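Local coordinates for nonsense-mediated mRNA decay protein 2 (Saccharomyces cerevisiae, PDB 4LUN), which takes part in nonsense-mediated decay of mRNAs that carry premature stop codons and interacts through its C-terminus with the helicase UPF1, at residues Q118-P123 with R188-Y193; Q135-V140 with G198-I203. All coordinates share one frame; numbering follows the deposited sequence. Where two conformers were deposited one is given.

Contact 1 of 2, residues Q118-P123 with R188-Y193; sequences QAFENP and REILNY
Asn122 and Glu189 reach toward each other tip to tip and hold this contact with two hydrogen bonds. Asn122 N gives its hydrogen to Glu189 OE2 at 3.0 Å, nearly straight at 167°. The carboxylate accepts on its anti lone pair, away from its other oxygen. Asn122 ND2 donates to the backbone Glu189 O at 2.9 Å. That oxygen lies close to the amide plane of Asn122, but the donor sits above the carbonyl plane rather than on a lone pair. Glu189 O also takes the backbone N-H of Asn192, so two donors grip it. Glu189 starts with CG anti to its backbone N and bends at chi2. This brings its carboxylate flat against the Asn122 amide, the two planes 11° apart. The loop between helix 106-116 and helix 130-152 is thereby tied to segment 188-193, within the N-terminal MIF4G domain of Upf2. A type I turn runs from Ile190 to Tyr193 and brings the tyrosine ring against Pro123. Pro123 lies over one face of that ring, its CD 3.8 Å from the ring centroid and 6° off the normal, a CH-pi contact. Tyr193 OH is hydrogen-bonded to Val125 O, which pins the far end of the ring. On the buried side Ile190 CG2 lies 4.0 Å from Phe120 CB, the two side chains running alongside each other. The outer side is looser. There Glu121 OE2 comes within 3.7 Å of Glu189 OE2; these like charges could raise the proton affinity of either carboxylate. The other oxygen of Glu121 is bonded to Phe171 N. Asn192 is exposed and barely meets the loop; its ND2 turns back to Arg188 O at 2.6 Å.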
ATOM      1  N   GLN A 118      -0.919 -10.575   4.355  1.00 19.67           N
ATOM      2  CA  GLN A 118      -2.328 -10.896   4.581  1.00 20.16           C
ATOM      3  C   GLN A 118      -3.167  -9.620   4.576  1.00 18.45           C
ATOM      4  O   GLN A 118      -4.367  -9.656   4.299  1.00 19.35           O
ATOM      5  CB  GLN A 118      -2.501 -11.653   5.899  1.00 22.41           C
ATOM      6  CG  GLN A 118      -3.926 -12.097   6.203  1.00 29.83           C
ATOM      7  CD  GLN A 118      -4.509 -13.015   5.141  1.00 39.03           C
ATOM      8  OE1 GLN A 118      -3.825 -13.889   4.612  1.00 38.68           O
ATOM      9  NE2 GLN A 118      -5.788 -12.818   4.826  1.00 39.42           N
ATOM     10  N   ALA A 119      -2.522  -8.480   4.830  1.00 16.11           N
ATOM     11  CA  ALA A 119      -3.222  -7.189   4.854  1.00 19.28           C
ATOM     12  C   ALA A 119      -3.790  -6.791   3.493  1.00 18.43           C
ATOM     13  O   ALA A 119      -4.656  -5.905   3.382  1.00 18.70           O
ATOM     14  CB  ALA A 119      -2.291  -6.105   5.364  1.00 22.60           C
ATOM     15  N   PHE A 120      -3.301  -7.455   2.445  1.00 18.03           N
ATOM     16  CA  PHE A 120      -3.670  -7.126   1.086  1.00 14.55           C
ATOM     17  C   PHE A 120      -4.681  -8.091   0.476  1.00 14.17           C
ATOM     18  O   PHE A 120      -5.135  -7.884  -0.641  1.00 18.09           O
ATOM     19  CB  PHE A 120      -2.401  -7.048   0.215  1.00 13.29           C
ATOM     20  CG  PHE A 120      -1.433  -6.005   0.687  1.00 14.00           C
ATOM     21  CD1 PHE A 120      -1.865  -4.697   0.877  1.00 14.29           C
ATOM     22  CD2 PHE A 120      -0.124  -6.328   0.970  1.00 12.36           C
ATOM     23  CE1 PHE A 120      -0.998  -3.721   1.333  1.00 15.62           C
ATOM     24  CE2 PHE A 120       0.763  -5.363   1.438  1.00 16.10           C
ATOM     25  CZ  PHE A 120       0.319  -4.051   1.617  1.00 15.19           C
ATOM     26  N   GLU A 121      -5.041  -9.143   1.206  1.00 14.14           N
ATOM     27  CA  GLU A 121      -6.078 -10.042   0.704  1.00 14.29           C
ATOM     28  C   GLU A 121      -7.406  -9.280   0.710  1.00 18.35           C
ATOM     29  O   GLU A 121      -7.780  -8.683   1.724  1.00 19.35           O
ATOM     30  CB  GLU A 121      -6.157 -11.291   1.593  1.00 18.79           C
ATOM     31  CG  GLU A 121      -7.210 -12.329   1.152  1.00 24.68           C
ATOM     32  CD  GLU A 121      -6.750 -13.225   0.007  1.00 28.52           C
ATOM     33  OE1 GLU A 121      -5.594 -13.694   0.042  1.00 22.69           O
ATOM     34  OE2 GLU A 121      -7.549 -13.479  -0.925  1.00 30.85           O
ATOM     35  N   ASN A 122      -8.103  -9.281  -0.422  1.00 14.84           N
ATOM     36  CA  ASN A 122      -9.386  -8.585  -0.506  1.00 14.68           C
ATOM     37  C   ASN A 122     -10.410  -9.260   0.388  1.00 17.81           C
ATOM     38  O   ASN A 122     -10.354 -10.478   0.603  1.00 17.41           O
ATOM     39  CB  ASN A 122      -9.917  -8.578  -1.939  1.00 15.93           C
ATOM     40  CG  ASN A 122      -9.159  -7.636  -2.859  1.00 13.60           C
ATOM     41  OD1 ASN A 122      -8.447  -6.731  -2.407  1.00 16.99           O
ATOM     42  ND2 ASN A 122      -9.288  -7.869  -4.157  1.00 14.47           N
ATOM     43  N   PRO A 123     -11.368  -8.479   0.898  1.00 16.44           N
ATOM     44  CA  PRO A 123     -12.487  -9.108   1.600  1.00 17.42           C
ATOM     45  C   PRO A 123     -13.180 -10.070   0.646  1.00 17.33           C
ATOM     46  O   PRO A 123     -13.152  -9.857  -0.561  1.00 17.87           O
ATOM     47  CB  PRO A 123     -13.411  -7.928   1.927  1.00 19.43           C
ATOM     48  CG  PRO A 123     -12.518  -6.724   1.924  1.00 16.76           C
ATOM     49  CD  PRO A 123     -11.470  -7.009   0.864  1.00 14.67           C
ATOM     50  N   ARG A 188      -2.470  -5.471  -8.208  1.00 14.39           N
ATOM     51  CA  ARG A 188      -3.504  -6.105  -9.031  1.00 14.36           C
ATOM     52  C   ARG A 188      -4.658  -6.644  -8.187  1.00 19.73           C
ATOM     53  O   ARG A 188      -5.820  -6.650  -8.628  1.00 18.49           O
ATOM     54  CB  ARG A 188      -2.931  -7.223  -9.901  1.00 18.60           C
ATOM     55  CG  ARG A 188      -3.891  -7.602 -11.023  1.00 31.21           C
ATOM     56  CD  ARG A 188      -3.165  -8.041 -12.270  1.00 32.93           C
ATOM     57  NE  ARG A 188      -2.757  -9.436 -12.185  1.00 44.50           N
ATOM     58  CZ  ARG A 188      -2.426 -10.174 -13.239  1.00 40.53           C
ATOM     59  NH1 ARG A 188      -2.464  -9.648 -14.456  1.00 44.92           N
ATOM     60  NH2 ARG A 188      -2.064 -11.437 -13.074  1.00 35.72           N
ATOM     61  N   GLU A 189      -4.339  -7.106  -6.985  1.00 14.87           N
ATOM     62  CA  GLU A 189      -5.363  -7.564  -6.050  1.00 15.83           C
ATOM     63  C   GLU A 189      -6.181  -6.392  -5.489  1.00 16.02           C
ATOM     64  O   GLU A 189      -7.385  -6.336  -5.679  1.00 13.90           O
ATOM     65  CB  GLU A 189      -4.741  -8.392  -4.911  1.00 18.15           C
ATOM     66  CG  GLU A 189      -5.695  -8.718  -3.732  1.00 17.18           C
ATOM     67  CD  GLU A 189      -6.603  -9.921  -3.987  1.00 24.31           C
ATOM     68  OE1 GLU A 189      -6.650 -10.401  -5.141  1.00 24.43           O
ATOM     69  OE2 GLU A 189      -7.261 -10.394  -3.024  1.00 23.80           O
ATOM     70  N   ILE A 190      -5.522  -5.457  -4.811  1.00 14.24           N
ATOM     71  CA  ILE A 190      -6.252  -4.433  -4.059  1.00 12.24           C
ATOM     72  C   ILE A 190      -6.985  -3.409  -4.936  1.00 14.87           C
ATOM     73  O   ILE A 190      -7.991  -2.840  -4.521  1.00 14.77           O
ATOM     74  CB  ILE A 190      -5.360  -3.749  -2.991  1.00 12.28           C
ATOM     75  CG1 ILE A 190      -4.242  -2.915  -3.642  1.00 14.62           C
ATOM     76  CG2 ILE A 190      -4.799  -4.807  -2.012  1.00 11.76           C
ATOM     77  CD1 ILE A 190      -3.272  -2.318  -2.605  1.00 14.49           C
ATOM     78  N   LEU A 191      -6.518  -3.196  -6.161  1.00 14.82           N
ATOM     79  CA  LEU A 191      -7.209  -2.267  -7.036  1.00 11.82           C
ATOM     80  C   LEU A 191      -8.519  -2.846  -7.552  1.00 15.23           C
ATOM     81  O   LEU A 191      -9.348  -2.116  -8.100  1.00 15.63           O
ATOM     82  CB  LEU A 191      -6.325  -1.875  -8.214  1.00 16.20           C
ATOM     83  CG  LEU A 191      -5.119  -1.027  -7.828  1.00 14.36           C
ATOM     84  CD1 LEU A 191      -4.291  -0.727  -9.073  1.00 15.15           C
ATOM     85  CD2 LEU A 191      -5.567   0.263  -7.177  1.00 21.49           C
ATOM     86  N   ASN A 192      -8.699  -4.151  -7.355  1.00 15.71           N
ATOM     87  CA  ASN A 192      -9.818  -4.857  -7.976  0.53 19.00           C
ATOM     88  C   ASN A 192     -10.855  -5.400  -6.990  1.00 25.10           C
ATOM     89  O   ASN A 192     -11.511  -6.412  -7.245  1.00 28.47           O
ATOM     90  CB  ASN A 192      -9.301  -5.968  -8.894  0.53 18.67           C
ATOM     91  CG  ASN A 192      -8.721  -5.422 -10.195  0.53 19.77           C
ATOM     92  OD1 ASN A 192      -9.463  -5.006 -11.087  0.53 23.41           O
ATOM     93  ND2 ASN A 192      -7.397  -5.405 -10.302  0.53 22.12           N
ATOM     94  N   TYR A 193     -11.012  -4.723  -5.863  1.00 14.41           N
ATOM     95  CA  TYR A 193     -12.119  -5.047  -4.972  1.00 14.75           C
ATOM     96  C   TYR A 193     -13.218  -4.008  -5.169  1.00 13.46           C
ATOM     97  O   TYR A 193     -13.025  -2.831  -4.857  1.00 17.29           O
ATOM     98  CB  TYR A 193     -11.676  -5.063  -3.514  1.00 12.87           C
ATOM     99  CG  TYR A 193     -12.817  -5.320  -2.550  1.00 15.31           C
ATOM    100  CD1 TYR A 193     -13.435  -6.569  -2.483  1.00 15.52           C
ATOM    101  CD2 TYR A 193     -13.271  -4.320  -1.705  1.00 16.26           C
ATOM    102  CE1 TYR A 193     -14.487  -6.803  -1.596  1.00 13.52           C
ATOM    103  CE2 TYR A 193     -14.320  -4.542  -0.824  1.00 14.98           C
ATOM    104  CZ  TYR A 193     -14.922  -5.787  -0.771  1.00 17.29           C
ATOM    105  OH  TYR A 193     -15.967  -5.997   0.126  1.00 16.11           O
TER

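Contact 2 of 2, residues Q135-V140 with G198-I203; sequences QRITRV and GFTTTI
Residues 135-140 are regular helix, part of the long helix 130-152. Segment 198-203 leads from a loop into helix 201-210. The backbones come nearest at Ile137 and Phe199, whose CA atoms are 7.2 Å apart. Gly198 has a positive phi of 90°, where a side chain would run into the preceding carbonyl oxygen. The first turn that follows is fastened by side chains. Thr201 OG1 donates to Gly198 O, and Thr202 OG1 donates to Phe199 O at 3.0 Å. Phe199 O also receives the backbone N-H of Thr202, so both donors come from one residue. Ile137 is the central side chain and points across from helix 130-152. Its CG1 lies beside the backbone N (chi1 -71°), and CG2 is anti to that N. Both branches pack on segment 198-203. CG1 touches Phe199 CB at 3.9 Å, the side chains crossing at about a right angle. CD1 meets Ile203 CD1, also at 3.9 Å and again with the side chains crosswise. CG2 rests 3.7 Å from Thr202 OG1. One turn further on, Val140 CG1 reaches the same Ile203 CD1 at 4.2 Å, so that methyl serves two residues of the long helix. The Phe199 ring leads away from Ile137. It lies against Glu130, Glu133 and Leu134 of the same helix and makes a cation-pi contact with Arg291. The contact joins helix 130-152 to residues leading into helix 201-210 within the helical MIF4G domain. No hydrogen bond joins the two segments. Thr200 OG1 is bonded to Leu191 O. The contact is largely apolar. The polar atoms that Ile137 touches, Phe199 O and Thr202 OG1, are already bonded to each other, so cohesion rests on the fit of aliphatic branches.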
ATOM      1  N   GLN A 135     -12.862   3.598   5.463  1.00 16.33           N
ATOM      2  CA  GLN A 135     -11.917   3.296   6.545  1.00 17.83           C
ATOM      3  C   GLN A 135     -11.000   2.145   6.149  1.00 16.57           C
ATOM      4  O   GLN A 135      -9.807   2.172   6.420  1.00 17.41           O
ATOM      5  CB  GLN A 135     -12.650   2.941   7.842  1.00 23.02           C
ATOM      6  CG  GLN A 135     -13.561   4.043   8.362  1.00 29.62           C
ATOM      7  CD  GLN A 135     -12.796   5.235   8.919  1.00 41.98           C
ATOM      8  OE1 GLN A 135     -12.951   6.366   8.447  1.00 44.45           O
ATOM      9  NE2 GLN A 135     -11.977   4.990   9.940  1.00 46.13           N
ATOM     10  N   ARG A 136     -11.574   1.136   5.507  1.00 16.18           N
ATOM     11  CA  ARG A 136     -10.801  -0.024   5.078  1.00 17.20           C
ATOM     12  C   ARG A 136      -9.762   0.369   4.037  1.00 16.02           C
ATOM     13  O   ARG A 136      -8.627  -0.078   4.114  1.00 15.29           O
ATOM     14  CB  ARG A 136     -11.705  -1.120   4.502  1.00 15.32           C
ATOM     15  CG  ARG A 136     -11.005  -2.486   4.365  1.00 21.28           C
ATOM     16  CD  ARG A 136     -11.819  -3.441   3.474  1.00 15.85           C
ATOM     17  NE  ARG A 136     -11.912  -2.947   2.116  1.00 17.00           N
ATOM     18  CZ  ARG A 136     -10.972  -3.147   1.197  1.00 17.36           C
ATOM     19  NH1 ARG A 136      -9.892  -3.842   1.513  1.00 18.88           N
ATOM     20  NH2 ARG A 136     -11.113  -2.654  -0.019  1.00 19.09           N
ATOM     21  N   ILE A 137     -10.165   1.219   3.098  1.00 14.03           N
ATOM     22  CA  ILE A 137      -9.298   1.698   2.016  1.00 15.04           C
ATOM     23  C   ILE A 137      -8.157   2.523   2.596  1.00 15.91           C
ATOM     24  O   ILE A 137      -7.005   2.393   2.179  1.00 16.12           O
ATOM     25  CB  ILE A 137     -10.122   2.545   1.002  1.00 17.44           C
ATOM     26  CG1 ILE A 137     -11.058   1.645   0.194  1.00 19.49           C
ATOM     27  CG2 ILE A 137      -9.208   3.325   0.056  1.00 20.42           C
ATOM     28  CD1 ILE A 137     -10.344   0.780  -0.836  1.00 22.46           C
ATOM     29  N   THR A 138      -8.480   3.385   3.549  1.00 14.56           N
ATOM     30  CA  THR A 138      -7.446   4.151   4.253  1.00 19.33           C
ATOM     31  C   THR A 138      -6.407   3.237   4.894  1.00 18.67           C
ATOM     32  O   THR A 138      -5.200   3.496   4.820  1.00 17.75           O
ATOM     33  CB  THR A 138      -8.079   5.065   5.322  1.00 19.76           C
ATOM     34  OG1 THR A 138      -8.840   6.082   4.663  1.00 23.62           O
ATOM     35  CG2 THR A 138      -7.003   5.716   6.190  1.00 24.70           C
ATOM     36  N   ARG A 139      -6.864   2.145   5.495  1.00 16.46           N
ATOM     37  CA  ARG A 139      -5.948   1.215   6.137  1.00 17.43           C
ATOM     38  C   ARG A 139      -5.051   0.529   5.103  1.00 18.04           C
ATOM     39  O   ARG A 139      -3.840   0.432   5.287  1.00 17.83           O
ATOM     40  CB  ARG A 139      -6.721   0.179   6.950  1.00 17.61           C
ATOM     41  CG  ARG A 139      -5.814  -0.828   7.614  1.00 25.02           C
ATOM     42  CD  ARG A 139      -6.467  -1.502   8.804  1.00 34.46           C
ATOM     43  NE  ARG A 139      -5.465  -2.206   9.599  1.00 47.87           N
ATOM     44  CZ  ARG A 139      -5.036  -1.808  10.791  1.00 39.10           C
ATOM     45  NH1 ARG A 139      -5.532  -0.711  11.357  1.00 43.43           N
ATOM     46  NH2 ARG A 139      -4.119  -2.520  11.427  1.00 42.33           N
ATOM     47  N   VAL A 140      -5.658   0.073   4.016  1.00 13.61           N
ATOM     48  CA  VAL A 140      -4.920  -0.598   2.935  1.00 14.21           C
ATOM     49  C   VAL A 140      -3.838   0.304   2.364  1.00 16.27           C
ATOM     50  O   VAL A 140      -2.723  -0.155   2.099  1.00 16.55           O
ATOM     51  CB  VAL A 140      -5.878  -1.040   1.814  1.00 18.94           C
ATOM     52  CG1 VAL A 140      -5.090  -1.401   0.534  1.00 24.15           C
ATOM     53  CG2 VAL A 140      -6.680  -2.225   2.283  1.00 18.26           C
ATOM     54  N   GLY A 198     -15.515   2.858  -7.183  1.00 14.41           N
ATOM     55  CA  GLY A 198     -14.585   3.976  -7.297  1.00 17.41           C
ATOM     56  C   GLY A 198     -13.659   4.220  -6.115  1.00 18.00           C
ATOM     57  O   GLY A 198     -12.792   5.092  -6.178  1.00 16.82           O
ATOM     58  N   PHE A 199     -13.830   3.476  -5.029  1.00 14.36           N
ATOM     59  CA  PHE A 199     -12.944   3.667  -3.881  1.00 15.33           C
ATOM     60  C   PHE A 199     -11.492   3.244  -4.161  1.00 17.36           C
ATOM     61  O   PHE A 199     -10.539   3.834  -3.617  1.00 17.61           O
ATOM     62  CB  PHE A 199     -13.483   2.934  -2.639  1.00 14.01           C
ATOM     63  CG  PHE A 199     -14.831   3.424  -2.174  1.00 20.03           C
ATOM     64  CD1 PHE A 199     -14.952   4.643  -1.534  1.00 21.55           C
ATOM     65  CD2 PHE A 199     -15.970   2.654  -2.360  1.00 19.75           C
ATOM     66  CE1 PHE A 199     -16.189   5.095  -1.096  1.00 23.75           C
ATOM     67  CE2 PHE A 199     -17.220   3.109  -1.922  1.00 21.32           C
ATOM     68  CZ  PHE A 199     -17.318   4.331  -1.297  1.00 21.72           C
ATOM     69  N   THR A 200     -11.288   2.222  -4.990  1.00 15.12           N
ATOM     70  CA  THR A 200      -9.906   1.786  -5.208  1.00 14.82           C
ATOM     71  C   THR A 200      -9.133   2.731  -6.111  1.00 16.53           C
ATOM     72  O   THR A 200      -7.905   2.657  -6.162  1.00 16.04           O
ATOM     73  CB  THR A 200      -9.781   0.356  -5.767  1.00 15.85           C
ATOM     74  OG1 THR A 200     -10.233   0.330  -7.119  1.00 17.40           O
ATOM     75  CG2 THR A 200     -10.586  -0.622  -4.919  1.00 15.79           C
ATOM     76  N   THR A 201      -9.825   3.614  -6.826  1.00 15.63           N
ATOM     77  CA  THR A 201      -9.112   4.576  -7.670  1.00 12.43           C
ATOM     78  C   THR A 201      -8.238   5.471  -6.789  1.00 14.25           C
ATOM     79  O   THR A 201      -7.198   5.957  -7.237  1.00 15.68           O
ATOM     80  CB  THR A 201     -10.043   5.446  -8.552  1.00 16.30           C
ATOM     81  OG1 THR A 201     -10.918   6.208  -7.720  1.00 15.82           O
ATOM     82  CG2 THR A 201     -10.859   4.609  -9.535  1.00 18.06           C
ATOM     83  N   THR A 202      -8.647   5.690  -5.544  1.00 13.57           N
ATOM     84  CA  THR A 202      -7.833   6.497  -4.635  1.00 15.27           C
ATOM     85  C   THR A 202      -6.572   5.786  -4.127  1.00 17.32           C
ATOM     86  O   THR A 202      -5.622   6.436  -3.683  1.00 17.57           O
ATOM     87  CB  THR A 202      -8.649   7.070  -3.455  1.00 19.64           C
ATOM     88  OG1 THR A 202      -8.915   6.037  -2.492  1.00 21.68           O
ATOM     89  CG2 THR A 202      -9.958   7.662  -3.963  1.00 23.62           C
ATOM     90  N   ILE A 203      -6.542   4.457  -4.184  1.00 16.32           N
ATOM     91  CA  ILE A 203      -5.305   3.731  -3.879  1.00 14.78           C
ATOM     92  C   ILE A 203      -4.306   4.036  -5.000  1.00 14.24           C
ATOM     93  O   ILE A 203      -3.114   4.278  -4.766  1.00 15.88           O
ATOM     94  CB  ILE A 203      -5.546   2.206  -3.825  1.00 15.10           C
ATOM     95  CG1 ILE A 203      -6.520   1.832  -2.719  1.00 15.98           C
ATOM     96  CG2 ILE A 203      -4.237   1.459  -3.603  1.00 16.24           C
ATOM     97  CD1 ILE A 203      -6.969   0.366  -2.820  1.00 16.04           C
TER

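Overall arrangement
Contacts 1 and 2 are neighbours in the MIF4G domain, their centres about 10 Å apart. Their segments alternate along the chain, so both join the region around 118-140 to the region around 188-203. The chain between residues 193 and 198 connects the second segments. Leu191 O and Thr200 OG1 are 2.8 Å apart, a probable hydrogen bond. Ile190 O and Tyr193 O of contact 1 both pack on Thr200 CG2 of contact 2. The Ile190 side chain packs on both Val140 and Ile203, linking the apolar parts of the two contacts. Nearby, Tyr193 CD2 packs 3.2 Å from Arg136 NH2, whose guanidinium is salt-bridged to Glu133.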